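Local structure of xylose isomerase domain protein TIM barrel (Planctomyces limnophilus, 3TVA) at residues V15-D20 with P36-H41; E77-I82 with K225-E230; V92-R97 with S131-E136; E106-A111 with H151-H156; A215-V220 with T235-M240. The protein binds a magnesium ion in a xylose isomerase-like TIM barrel and probably acts as an isomerase, as its family suggests. All blocks are in the same frame, centred on the assembly; numbering follows the deposited sequence.

Contact 1. Residues V15-D20 with P36-H41; sequences VFTSVD and PTVQVH
The ring of F16 lies obliquely across the base of two side chains of the next strand, with CD1 3.9 Å from CB of Q39 and CE2 3.9 Å from CB of H41. CG stands anti to the backbone N (chi1 -174°), which carries the ring along the 37-41 strand, so that one phenyl serves two residues. Q39 and H41 share this face with F16, and Q39 OE1 bonds to H211, a magnesium ligand, while the F16 ring also meets that of H211. An alanine at F16 would probably strip the cover from the H211 ring and from CB of Q39 and H41, loosening the second shell of the metal site. On the reverse face T17 does the packing: its CG2 reaches CG1 of V38 at 3.7 Å, crossing it at about a right angle. OG1 of T17, in the crowded position between backbone N and carbonyl carbon (chi1 61°), donates to Q39 O at 3.1 Å from above the carbonyl plane. That oxygen is gripped twice, since T17 N also donates to it at 2.8 Å, nearly along the C=O axis. H41 N to T17 O, again 2.8 Å, is nearly straight at 170° and lies in the carbonyl plane, the pattern of parallel pairing. The two strands belong to a beta-alpha-beta unit of the barrel, joined through helix 27-32, whose A30 covers V15 and V38; helix 50-62 places F56 on V19 and V40, and the pair is flanked by strands 256-258 and 66-71.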
# COMPACT_ATOMS: atom_id res chain seq x y z
N VAL A 15 -4.50 -10.73 1.01
CA VAL A 15 -5.48 -9.79 0.49
C VAL A 15 -5.48 -8.56 1.39
O VAL A 15 -5.12 -8.62 2.57
CB VAL A 15 -6.91 -10.38 0.38
CG1 VAL A 15 -6.91 -11.63 -0.52
CG2 VAL A 15 -7.46 -10.71 1.76
N PHE A 16 -5.86 -7.43 0.80
CA PHE A 16 -5.90 -6.19 1.54
C PHE A 16 -7.28 -6.13 2.18
O PHE A 16 -8.29 -6.21 1.50
CB PHE A 16 -5.63 -5.01 0.59
CG PHE A 16 -5.52 -3.70 1.30
CD1 PHE A 16 -4.27 -3.17 1.61
CD2 PHE A 16 -6.65 -2.99 1.66
CE1 PHE A 16 -4.16 -1.95 2.28
CE2 PHE A 16 -6.55 -1.77 2.32
CZ PHE A 16 -5.30 -1.25 2.62
N THR A 17 -7.32 -5.98 3.50
CA THR A 17 -8.57 -6.04 4.25
C THR A 17 -8.85 -4.77 5.02
O THR A 17 -7.98 -3.91 5.17
CB THR A 17 -8.57 -7.21 5.26
OG1 THR A 17 -7.52 -7.02 6.21
CG2 THR A 17 -8.38 -8.53 4.54
N SER A 18 -10.10 -4.64 5.47
CA SER A 18 -10.52 -3.52 6.32
C SER A 18 -11.26 -4.09 7.52
O SER A 18 -12.01 -5.05 7.36
CB SER A 18 -11.47 -2.58 5.57
OG SER A 18 -10.78 -1.73 4.67
N VAL A 19 -11.02 -3.55 8.71
CA VAL A 19 -11.93 -3.80 9.84
C VAL A 19 -13.25 -3.02 9.71
O VAL A 19 -14.34 -3.58 9.73
CB VAL A 19 -11.28 -3.41 11.18
CG1 VAL A 19 -12.24 -3.66 12.35
CG2 VAL A 19 -9.97 -4.17 11.36
N ASP A 20 -13.12 -1.70 9.59
CA ASP A 20 -14.23 -0.82 9.23
C ASP A 20 -13.82 0.17 8.12
O ASP A 20 -14.31 0.09 6.99
CB ASP A 20 -14.82 -0.10 10.46
CG ASP A 20 -13.74 0.41 11.42
OD1 ASP A 20 -13.98 0.39 12.65
OD2 ASP A 20 -12.67 0.85 10.96
N PRO A 36 -3.07 -17.02 3.93
CA PRO A 36 -2.27 -16.97 5.16
C PRO A 36 -1.97 -15.56 5.72
O PRO A 36 -1.65 -15.44 6.90
CB PRO A 36 -0.97 -17.67 4.76
CG PRO A 36 -0.82 -17.35 3.29
CD PRO A 36 -2.24 -17.39 2.75
N THR A 37 -2.01 -14.52 4.88
CA THR A 37 -1.57 -13.19 5.31
C THR A 37 -2.52 -12.12 4.80
O THR A 37 -3.21 -12.32 3.80
CB THR A 37 -0.15 -12.80 4.78
OG1 THR A 37 -0.20 -12.62 3.35
CG2 THR A 37 0.89 -13.83 5.12
N VAL A 38 -2.56 -10.99 5.50
CA VAL A 38 -3.30 -9.83 5.03
C VAL A 38 -2.53 -8.55 5.33
O VAL A 38 -1.69 -8.51 6.23
CB VAL A 38 -4.69 -9.71 5.71
CG1 VAL A 38 -5.62 -10.87 5.34
CG2 VAL A 38 -4.55 -9.58 7.23
N GLN A 39 -2.84 -7.51 4.57
CA GLN A 39 -2.56 -6.15 5.00
C GLN A 39 -3.90 -5.59 5.42
O GLN A 39 -4.94 -5.99 4.92
CB GLN A 39 -1.99 -5.31 3.86
CG GLN A 39 -0.60 -5.74 3.43
CD GLN A 39 0.00 -4.77 2.44
OE1 GLN A 39 -0.51 -3.67 2.27
NE2 GLN A 39 1.08 -5.18 1.78
N VAL A 40 -3.88 -4.68 6.39
CA VAL A 40 -5.12 -4.19 6.96
C VAL A 40 -5.17 -2.68 6.94
O VAL A 40 -4.24 -2.01 7.39
CB VAL A 40 -5.26 -4.65 8.43
CG1 VAL A 40 -6.61 -4.26 8.98
CG2 VAL A 40 -5.07 -6.15 8.52
N HIS A 41 -6.27 -2.12 6.45
CA HIS A 41 -6.49 -0.71 6.63
C HIS A 41 -6.78 -0.45 8.12
O HIS A 41 -7.59 -1.14 8.73
CB HIS A 41 -7.64 -0.20 5.76
CG HIS A 41 -7.69 1.29 5.66
ND1 HIS A 41 -8.03 2.10 6.72
CD2 HIS A 41 -7.42 2.12 4.62
CE1 HIS A 41 -7.99 3.37 6.34
NE2 HIS A 41 -7.62 3.41 5.07
O HOH W 1 -10.30 -0.68 8.82

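Contact 2. Residues E77-I82 with K225-E230; sequences ESYADI and KSWGQE
From CB, the side chain of W227 turns so that CG is anti to its carbonyl carbon (chi1 -77°), sending the indole toward the 77-82 loop. CD1, the first ring atom on the pyrrole side, comes 3.8 Å from A80 O. Next along that edge, NE1 donates to Y79 O at 2.9 Å; the N-H to acceptor angle of 129° makes this a weak, bent bond, although the oxygen lies near the ring plane. NE1 also stands 3.3 Å from CA of D81, so the loop backbone wraps this side of the indole. CZ2 is 4.3 Å from CB of Y79, and CH2 points to the edge of the Y79 ring. The six-membered ring carries a CH-pi contact: CG1 of I82 sits squarely over its face, 3.8 Å from CE3 of W227 and only 7° off the normal through the ring centre.

The contact joins two loops of a TIM barrel, one leading from strand 66-71 into helix 82-88 and the other into strand 229-231. D81 is the N-cap of that helix and caps through its side chain, OD1 also bonding to T84, while I82 begins the helix. S78 OG accepts from A80 N in an ST turn just upstream. Beyond the ring, CD1 of I82 extends to S226 O at 3.9 Å. Water 2, on the same side of the indole as CG1, accepts from I82 N and donates to K225 O at 2.6 Å, tying the first turn of the helix to the other loop. The Y79 hydroxyl bonds to H122, and the W227 ring meets that of Y191.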
# COMPACT_ATOMS: atom_id res chain seq x y z
N GLU A 77 -9.87 12.72 2.93
CA GLU A 77 -9.09 12.31 1.76
C GLU A 77 -10.03 12.00 0.60
O GLU A 77 -10.97 11.22 0.74
CB GLU A 77 -8.22 11.11 2.07
CG GLU A 77 -7.01 11.44 2.93
CD GLU A 77 -6.04 10.28 3.04
OE1 GLU A 77 -6.51 9.13 3.22
OE2 GLU A 77 -4.81 10.51 2.93
N SER A 78 -9.79 12.61 -0.56
CA SER A 78 -10.61 12.29 -1.71
C SER A 78 -9.79 12.00 -2.96
O SER A 78 -8.94 12.79 -3.37
CB SER A 78 -11.61 13.41 -2.01
OG SER A 78 -12.26 13.14 -3.23
N TYR A 79 -10.07 10.84 -3.56
CA TYR A 79 -9.47 10.37 -4.81
C TYR A 79 -10.30 10.72 -6.07
O TYR A 79 -10.09 10.13 -7.13
CB TYR A 79 -9.09 8.88 -4.75
CG TYR A 79 -7.95 8.59 -3.78
CD1 TYR A 79 -6.62 8.58 -4.21
CD2 TYR A 79 -8.20 8.33 -2.43
CE1 TYR A 79 -5.58 8.31 -3.33
CE2 TYR A 79 -7.16 8.06 -1.55
CZ TYR A 79 -5.85 8.05 -2.01
OH TYR A 79 -4.81 7.78 -1.13
N ALA A 80 -11.31 11.58 -5.91
CA ALA A 80 -12.29 11.85 -6.98
C ALA A 80 -11.65 12.11 -8.34
O ALA A 80 -12.13 11.63 -9.36
CB ALA A 80 -13.18 13.04 -6.61
N ASP A 81 -10.58 12.89 -8.35
CA ASP A 81 -9.81 13.05 -9.57
C ASP A 81 -8.37 13.33 -9.20
O ASP A 81 -8.04 13.40 -8.00
CB ASP A 81 -10.41 14.12 -10.52
CG ASP A 81 -10.53 15.51 -9.88
OD1 ASP A 81 -9.71 15.86 -9.00
OD2 ASP A 81 -11.45 16.25 -10.26
N ILE A 82 -7.50 13.47 -10.20
CA ILE A 82 -6.07 13.64 -9.91
C ILE A 82 -5.75 14.94 -9.13
O ILE A 82 -5.07 14.87 -8.10
CB ILE A 82 -5.18 13.36 -11.15
CG1 ILE A 82 -5.34 11.87 -11.53
CG2 ILE A 82 -3.69 13.69 -10.87
CD1 ILE A 82 -4.61 11.43 -12.80
N LYS A 225 -4.01 13.37 -16.26
CA LYS A 225 -5.15 14.28 -16.20
C LYS A 225 -6.42 13.53 -15.81
O LYS A 225 -7.06 13.86 -14.81
CB LYS A 225 -5.29 15.08 -17.49
CG LYS A 225 -4.12 16.04 -17.70
CD LYS A 225 -4.36 17.01 -18.83
CE LYS A 225 -4.45 16.28 -20.14
NZ LYS A 225 -4.52 17.19 -21.31
N SER A 226 -6.80 12.55 -16.62
CA SER A 226 -7.84 11.61 -16.25
C SER A 226 -7.24 10.34 -15.64
O SER A 226 -6.15 9.90 -16.04
CB SER A 226 -8.68 11.23 -17.47
OG SER A 226 -9.15 12.40 -18.13
N TRP A 227 -7.93 9.78 -14.65
CA TRP A 227 -7.53 8.51 -14.07
C TRP A 227 -7.48 7.45 -15.17
O TRP A 227 -8.28 7.49 -16.09
CB TRP A 227 -8.57 8.04 -13.04
CG TRP A 227 -8.55 8.73 -11.69
CD1 TRP A 227 -9.60 9.41 -11.09
CD2 TRP A 227 -7.47 8.76 -10.74
NE1 TRP A 227 -9.22 9.86 -9.85
CE2 TRP A 227 -7.92 9.48 -9.61
CE3 TRP A 227 -6.16 8.25 -10.75
CZ2 TRP A 227 -7.11 9.70 -8.50
CZ3 TRP A 227 -5.36 8.47 -9.64
CH2 TRP A 227 -5.83 9.19 -8.53
N GLY A 228 -6.55 6.50 -15.05
CA GLY A 228 -6.69 5.26 -15.79
C GLY A 228 -7.81 4.44 -15.15
O GLY A 228 -8.53 4.94 -14.28
N GLN A 229 -7.96 3.19 -15.55
CA GLN A 229 -9.07 2.38 -15.05
C GLN A 229 -8.56 1.11 -14.37
O GLN A 229 -7.85 0.32 -14.99
CB GLN A 229 -10.00 1.99 -16.20
CG GLN A 229 -11.16 1.10 -15.78
CD GLN A 229 -11.91 0.50 -16.97
OE1 GLN A 229 -11.56 0.74 -18.13
NE2 GLN A 229 -12.94 -0.29 -16.67
N GLU A 230 -8.93 0.90 -13.12
CA GLU A 230 -8.53 -0.33 -12.43
C GLU A 230 -9.37 -1.49 -12.95
O GLU A 230 -10.56 -1.33 -13.15
CB GLU A 230 -8.68 -0.20 -10.91
CG GLU A 230 -8.13 -1.42 -10.18
CD GLU A 230 -8.50 -1.47 -8.69
OE1 GLU A 230 -8.79 -0.40 -8.10
OE2 GLU A 230 -8.50 -2.59 -8.12
O HOH W 2 -8.42 13.00 -12.83

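Contact 3. Residues V92-R97 with S131-E136; sequences VPLETR and SPDYSE
Two charged groups meet end-on in the tight part of this contact: NH1 and NH2 of R97 each take one oxygen of the D133 carboxylate. NH2 to OD2 measures 2.7 Å and NH1 to OD1 2.9 Å, both on syn lone pairs, and the two planes are only 15° apart. R97 runs extended, CG anti to N (chi1 179°), then bends at chi3 (-66°). NH2 also donates to V92 O at 2.7 Å and NE to L91 O, so carbonyls of its own loop orient the guanidinium. A leucine at R97 would remove both bonds to D133 and those to the carbonyls, which would probably weaken the tie between loop and helix.

The bridge ties the start of helix 97-114, and through V92 and L91 the loop before it, to the first turn of helix 132-149, both outer helices of the TIM barrel. S131 is that helix's N-cap, its OG accepting from D133 N at 3.1 Å.

Contact is looser to the sides. Exposed L94 lays CD2 over one face of the guanidinium and touches D133 OD1 at 3.8 Å. E136 brings CG to the guanidinium edge, 3.6 Å from NH1, but its carboxylate turns away to R139.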
# COMPACT_ATOMS: atom_id res chain seq x y z
N VAL A 92 0.84 15.65 2.97
CA VAL A 92 1.23 16.86 2.23
C VAL A 92 0.32 18.10 2.44
O VAL A 92 0.83 19.19 2.71
CB VAL A 92 1.49 16.53 0.73
CG1 VAL A 92 1.51 17.80 -0.12
CG2 VAL A 92 2.79 15.75 0.58
N PRO A 93 -1.02 17.95 2.33
CA PRO A 93 -1.88 19.12 2.56
C PRO A 93 -1.68 19.75 3.94
O PRO A 93 -1.60 19.05 4.95
CB PRO A 93 -3.31 18.55 2.44
CG PRO A 93 -3.14 17.37 1.50
CD PRO A 93 -1.80 16.77 1.91
N LEU A 94 -1.61 21.08 3.97
CA LEU A 94 -1.17 21.77 5.18
C LEU A 94 -2.21 21.80 6.28
O LEU A 94 -1.88 21.69 7.46
CB LEU A 94 -0.71 23.19 4.83
CG LEU A 94 0.56 23.20 3.97
CD1 LEU A 94 0.86 24.62 3.48
CD2 LEU A 94 1.72 22.65 4.77
N GLU A 95 -3.48 21.98 5.91
CA GLU A 95 -4.55 22.09 6.88
C GLU A 95 -4.65 20.86 7.78
O GLU A 95 -4.78 20.96 9.01
CB GLU A 95 -5.89 22.34 6.17
CG GLU A 95 -7.09 22.36 7.09
CD GLU A 95 -8.42 22.39 6.32
OE1 GLU A 95 -8.41 22.17 5.08
OE2 GLU A 95 -9.46 22.63 6.95
N THR A 96 -4.57 19.69 7.17
CA THR A 96 -4.78 18.43 7.88
C THR A 96 -3.47 17.77 8.35
O THR A 96 -3.50 16.69 8.94
CB THR A 96 -5.60 17.47 7.01
OG1 THR A 96 -4.99 17.38 5.72
CG2 THR A 96 -7.04 18.00 6.84
N ARG A 97 -2.34 18.40 8.07
CA ARG A 97 -1.06 17.74 8.31
C ARG A 97 -0.82 17.33 9.77
O ARG A 97 -0.48 16.17 10.03
CB ARG A 97 0.12 18.59 7.81
CG ARG A 97 1.50 17.92 8.07
CD ARG A 97 2.65 18.73 7.48
NE ARG A 97 2.58 18.74 6.02
CZ ARG A 97 3.38 19.48 5.25
NH1 ARG A 97 4.31 20.25 5.81
NH2 ARG A 97 3.25 19.45 3.93
N SER A 131 11.28 23.27 -3.43
CA SER A 131 10.18 23.95 -2.73
C SER A 131 10.43 24.10 -1.23
O SER A 131 11.08 23.26 -0.61
CB SER A 131 8.87 23.22 -2.99
OG SER A 131 7.96 23.42 -1.92
N PRO A 132 9.92 25.19 -0.63
CA PRO A 132 10.08 25.35 0.82
C PRO A 132 9.26 24.33 1.63
O PRO A 132 9.66 23.97 2.76
CB PRO A 132 9.61 26.80 1.07
CG PRO A 132 8.81 27.18 -0.14
CD PRO A 132 9.38 26.40 -1.28
N ASP A 133 8.14 23.84 1.11
CA ASP A 133 7.42 22.82 1.89
C ASP A 133 8.07 21.44 1.81
O ASP A 133 7.77 20.56 2.61
CB ASP A 133 5.93 22.74 1.55
CG ASP A 133 5.19 21.78 2.48
OD1 ASP A 133 5.27 21.96 3.72
OD2 ASP A 133 4.55 20.83 1.99
N TYR A 134 9.01 21.22 0.90
CA TYR A 134 9.70 19.92 0.81
C TYR A 134 10.43 19.54 2.05
O TYR A 134 10.20 18.47 2.59
CB TYR A 134 10.71 19.91 -0.31
CG TYR A 134 11.39 18.60 -0.60
CD1 TYR A 134 12.62 18.31 -0.08
CD2 TYR A 134 10.80 17.68 -1.41
CE1 TYR A 134 13.23 17.15 -0.36
CE2 TYR A 134 11.40 16.54 -1.69
CZ TYR A 134 12.62 16.27 -1.17
OH TYR A 134 13.20 15.12 -1.48
N SER A 135 11.13 20.55 2.54
CA SER A 135 11.88 20.32 3.73
C SER A 135 11.06 20.04 4.96
O SER A 135 11.36 19.17 5.69
CB SER A 135 12.95 21.39 3.89
OG SER A 135 13.71 21.50 2.69
N GLU A 136 9.95 20.71 5.10
CA GLU A 136 8.99 20.48 6.18
C GLU A 136 8.40 19.06 6.10
O GLU A 136 8.18 18.40 7.11
CB GLU A 136 7.88 21.55 6.12
CG GLU A 136 7.15 21.78 7.42
CD GLU A 136 7.74 22.91 8.28
OE1 GLU A 136 8.74 23.53 7.86
OE2 GLU A 136 7.20 23.16 9.38

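Contact 4. Residues E106-A111 with H151-H156; sequences EISDFA and HGQAVH
Q153 leaves its backbone with CG anti to the carbonyl carbon (chi1 -68°) and runs extended, which carries its amide to the helix at S108. S108 OG stands anti to its own backbone N (chi1 176°), on the side of the carbonyl carbon, so that hydroxyl and carbonyl can both be read by one amide. The result is a two-point grip. NE2 donates to S108 O at 2.9 Å, nearly straight, on a lone pair in the carbonyl plane, and OE1 accepts from S108 OG at 2.7 Å, the hydroxyl lying above the plane of the amide carbonyl. With one hydrogen bond on each side, the rotation of the buried amide is fixed, while CB of A111 rests 3.6 Å from NE2.

Alongside, H151 NE2 donates to D109 OD1 at 2.8 Å, using the anti lone pair of the carboxylate, whose plane is turned 87° from the ring. D109 OD1 takes a second bond from H147 NE2, so two imidazoles converge on one oxygen; the carboxylate would probably favour the NE2-H form of H151 and could raise its pKa. S108 OG also sits at the edge of the H151 ring, 3.3 Å from CD2.

H151 precedes G152, whose positive phi closes helix 132-149 in a Schellman motif. The turn linking it to strand 154-158 is thus joined to the neighbouring outer helix 97-114, in keeping with the alpha/beta layering of a TIM barrel.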
# COMPACT_ATOMS: atom_id res chain seq x y z
N GLU A 106 -0.81 7.18 16.18
CA GLU A 106 -1.76 6.28 16.83
C GLU A 106 -1.88 4.96 16.09
O GLU A 106 -2.06 3.91 16.69
CB GLU A 106 -3.16 6.89 16.88
CG GLU A 106 -3.33 8.10 17.73
CD GLU A 106 -4.69 8.74 17.48
OE1 GLU A 106 -4.76 10.00 17.49
OE2 GLU A 106 -5.67 7.98 17.25
N ILE A 107 -1.80 5.01 14.76
CA ILE A 107 -1.85 3.79 13.96
C ILE A 107 -0.60 2.95 14.22
O ILE A 107 -0.68 1.72 14.33
CB ILE A 107 -2.09 4.11 12.47
CG1 ILE A 107 -3.55 4.55 12.27
CG2 ILE A 107 -1.77 2.91 11.58
CD1 ILE A 107 -3.78 5.36 10.99
N SER A 108 0.54 3.61 14.35
CA SER A 108 1.78 2.94 14.78
C SER A 108 1.63 2.28 16.16
O SER A 108 2.04 1.13 16.34
CB SER A 108 2.95 3.93 14.78
OG SER A 108 4.14 3.34 15.29
N ASP A 109 1.04 2.99 17.12
CA ASP A 109 0.73 2.40 18.43
C ASP A 109 -0.18 1.16 18.30
O ASP A 109 0.08 0.12 18.90
CB ASP A 109 0.05 3.44 19.36
CG ASP A 109 0.96 4.62 19.69
OD1 ASP A 109 2.19 4.51 19.48
OD2 ASP A 109 0.43 5.67 20.14
N PHE A 110 -1.24 1.28 17.51
CA PHE A 110 -2.16 0.17 17.28
C PHE A 110 -1.45 -1.04 16.65
O PHE A 110 -1.64 -2.19 17.08
CB PHE A 110 -3.31 0.64 16.38
CG PHE A 110 -4.31 -0.44 16.04
CD1 PHE A 110 -4.20 -1.16 14.86
CD2 PHE A 110 -5.39 -0.69 16.88
CE1 PHE A 110 -5.13 -2.15 14.53
CE2 PHE A 110 -6.33 -1.68 16.56
CZ PHE A 110 -6.19 -2.41 15.38
N ALA A 111 -0.63 -0.78 15.62
CA ALA A 111 0.13 -1.85 14.97
C ALA A 111 1.08 -2.56 15.95
O ALA A 111 1.27 -3.78 15.90
CB ALA A 111 0.92 -1.30 13.78
N HIS A 151 8.94 1.60 18.12
CA HIS A 151 8.12 0.38 18.17
C HIS A 151 8.75 -0.82 17.45
O HIS A 151 8.13 -1.87 17.35
CB HIS A 151 6.70 0.63 17.63
CG HIS A 151 5.82 1.41 18.56
ND1 HIS A 151 5.71 1.12 19.91
CD2 HIS A 151 4.97 2.45 18.34
CE1 HIS A 151 4.86 1.96 20.47
NE2 HIS A 151 4.40 2.78 19.54
N GLY A 152 9.96 -0.67 16.90
CA GLY A 152 10.52 -1.73 16.08
C GLY A 152 9.81 -1.87 14.73
O GLY A 152 9.76 -2.95 14.14
N GLN A 153 9.30 -0.77 14.20
CA GLN A 153 8.50 -0.83 12.97
C GLN A 153 9.14 -0.11 11.81
O GLN A 153 9.95 0.80 11.99
CB GLN A 153 7.12 -0.18 13.17
CG GLN A 153 6.19 -0.88 14.08
CD GLN A 153 4.98 -0.01 14.44
OE1 GLN A 153 4.84 1.12 13.97
NE2 GLN A 153 4.12 -0.54 15.29
N ALA A 154 8.72 -0.50 10.61
CA ALA A 154 9.10 0.17 9.38
C ALA A 154 7.87 0.91 8.82
O ALA A 154 6.73 0.53 9.08
CB ALA A 154 9.60 -0.87 8.34
N VAL A 155 8.13 2.00 8.10
CA VAL A 155 7.09 2.70 7.34
C VAL A 155 7.27 2.42 5.84
O VAL A 155 8.36 2.62 5.29
CB VAL A 155 7.15 4.21 7.58
CG1 VAL A 155 6.09 4.93 6.74
CG2 VAL A 155 6.97 4.52 9.07
N HIS A 156 6.21 1.95 5.18
CA HIS A 156 6.25 1.63 3.76
C HIS A 156 5.44 2.67 2.98
O HIS A 156 4.21 2.78 3.13
CB HIS A 156 5.63 0.25 3.51
CG HIS A 156 6.35 -0.88 4.18
ND1 HIS A 156 5.96 -2.20 4.03
CD2 HIS A 156 7.42 -0.91 5.01
CE1 HIS A 156 6.75 -2.98 4.74
NE2 HIS A 156 7.65 -2.22 5.34

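Contact 5. Residues A215-V220 with T235-M240; sequences ALWAPV and TGDVGM
The backbones come together where A215 and G236 lie 4.8 Å apart between CA atoms, and D237 N donates to A215 O at 2.7 Å in a straight bond (169°) that meets the carbonyl from above its plane. At G236 a CB would point into this approach and collide with A215 O, so the absence of a side chain is what lets the two backbones come so close.

D237 returns the bond from its side chain. CG is anti to the carbonyl carbon (chi1 -64°), which swings the carboxylate across to the other segment, where OD2 accepts from W217 N at 2.9 Å through its anti lone pair. One residue thus bonds to the other segment through its own N-H and its carboxylate, holding the strand end at A215 O and at W217 N, one residue before and one after L216. The same OD2 lies 3.2 Å from CD1 of W217, with carboxylate and ring planes only 20° apart. From the other direction L216 crosses D237 at about a right angle, its CD2 3.7 Å from OD2 and equally near CA of G236. Water 3, in the plane of the indole, accepts from W217 NE1 at 2.8 Å and donates to D237 O, a second, solvent-mediated tie between the same two residues.

D214 bonds to V238 N just beside the contact. Helix 185-190 covers A215, W217 and V238 through L190 and I189, strand 229-231 pairs with L216, and G239 is the N-cap of helix 240-249, whose M240, a selenomethionine, packs against helix 266-287.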
# COMPACT_ATOMS: atom_id res chain seq x y z
N ALA A 215 -4.35 -2.26 -13.91
CA ALA A 215 -5.06 -1.10 -14.44
C ALA A 215 -4.79 -0.91 -15.93
O ALA A 215 -3.80 -1.41 -16.46
CB ALA A 215 -4.68 0.16 -13.67
N LEU A 216 -5.68 -0.16 -16.58
CA LEU A 216 -5.51 0.23 -17.98
C LEU A 216 -5.06 1.68 -18.03
O LEU A 216 -5.56 2.51 -17.27
CB LEU A 216 -6.83 0.08 -18.74
CG LEU A 216 -7.41 -1.34 -18.85
CD1 LEU A 216 -8.84 -1.30 -19.44
CD2 LEU A 216 -6.49 -2.24 -19.71
N TRP A 217 -4.11 2.00 -18.92
CA TRP A 217 -3.71 3.39 -19.12
C TRP A 217 -4.89 4.25 -19.57
O TRP A 217 -5.78 3.77 -20.29
CB TRP A 217 -2.63 3.49 -20.20
CG TRP A 217 -1.33 2.89 -19.80
CD1 TRP A 217 -0.87 1.64 -20.12
CD2 TRP A 217 -0.31 3.50 -19.01
NE1 TRP A 217 0.37 1.44 -19.57
CE2 TRP A 217 0.74 2.56 -18.88
CE3 TRP A 217 -0.18 4.74 -18.39
CZ2 TRP A 217 1.90 2.83 -18.17
CZ3 TRP A 217 0.97 5.01 -17.67
CH2 TRP A 217 2.00 4.06 -17.57
N ALA A 218 -4.89 5.52 -19.18
CA ALA A 218 -5.78 6.49 -19.82
C ALA A 218 -5.32 6.70 -21.26
O ALA A 218 -4.18 6.34 -21.61
CB ALA A 218 -5.74 7.81 -19.05
N PRO A 219 -6.18 7.27 -22.12
CA PRO A 219 -5.71 7.67 -23.46
C PRO A 219 -4.48 8.56 -23.34
O PRO A 219 -4.35 9.26 -22.32
CB PRO A 219 -6.89 8.46 -24.02
CG PRO A 219 -8.08 7.87 -23.34
CD PRO A 219 -7.63 7.50 -21.95
N VAL A 220 -3.57 8.50 -24.32
CA VAL A 220 -2.26 9.16 -24.22
C VAL A 220 -2.33 10.62 -23.80
O VAL A 220 -1.59 11.05 -22.90
CB VAL A 220 -1.50 9.10 -25.56
CG1 VAL A 220 -0.14 9.78 -25.42
CG2 VAL A 220 -1.33 7.66 -26.03
N THR A 235 -6.02 -8.60 -16.38
CA THR A 235 -6.75 -8.10 -17.55
C THR A 235 -6.32 -6.69 -17.96
O THR A 235 -6.84 -6.14 -18.94
CB THR A 235 -8.29 -8.15 -17.36
OG1 THR A 235 -8.68 -7.29 -16.28
CG2 THR A 235 -8.73 -9.58 -17.04
N GLY A 236 -5.38 -6.10 -17.22
CA GLY A 236 -4.94 -4.75 -17.48
C GLY A 236 -3.60 -4.62 -18.19
O GLY A 236 -3.18 -5.53 -18.91
N ASP A 237 -2.94 -3.47 -18.00
CA ASP A 237 -1.67 -3.16 -18.66
C ASP A 237 -0.40 -3.38 -17.84
O ASP A 237 0.70 -3.08 -18.31
CB ASP A 237 -1.70 -1.72 -19.19
CG ASP A 237 -2.75 -1.52 -20.26
OD1 ASP A 237 -3.01 -2.48 -21.02
OD2 ASP A 237 -3.33 -0.41 -20.34
N VAL A 238 -0.52 -3.86 -16.60
CA VAL A 238 0.67 -4.09 -15.79
C VAL A 238 1.57 -5.20 -16.36
O VAL A 238 2.78 -5.00 -16.41
CB VAL A 238 0.36 -4.37 -14.29
CG1 VAL A 238 1.64 -4.82 -13.56
CG2 VAL A 238 -0.21 -3.14 -13.62
N GLY A 239 1.02 -6.27 -16.93
CA GLY A 239 1.89 -7.43 -17.17
C GLY A 239 2.26 -8.25 -15.93
O GLY A 239 3.39 -8.16 -15.43
N MSE A 240 1.27 -8.94 -15.37
CA MSE A 240 1.46 -9.70 -14.13
C MSE A 240 2.68 -10.63 -14.16
O MSE A 240 3.43 -10.71 -13.19
CB MSE A 240 0.19 -10.47 -13.76
CG MSE A 240 -0.04 -10.63 -12.25
SE MSE A 240 0.12 -8.99 -11.15
CE MSE A 240 -0.80 -7.69 -12.29
O HOH W 3 2.37 -0.45 -19.19

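Overall arrangement
Contacts 1 and 4 are the buried ones, yet they differ in chemistry: contact 1 pairs two barrel strands by backbone bonds and apolar packing beside the metal ligands, whereas contact 4 fastens a helix to a helix-to-strand turn through side-chain amide, hydroxyl and imidazole groups. Contacts 2 and 3 lie at the surface, one built on an indole, the other on a salt bridge. Contact 5, partly buried, mixes a backbone bond with a carboxylate-to-backbone bond and touches contact 2, where Q229 O probably accepts from L216 N, strands 207-216 and 229-231 being neighbours in the sheet. Contacts 3 and 4 both involve helices 97-114 and 132-149 or their adjoining turns, with centres about 22 Å apart.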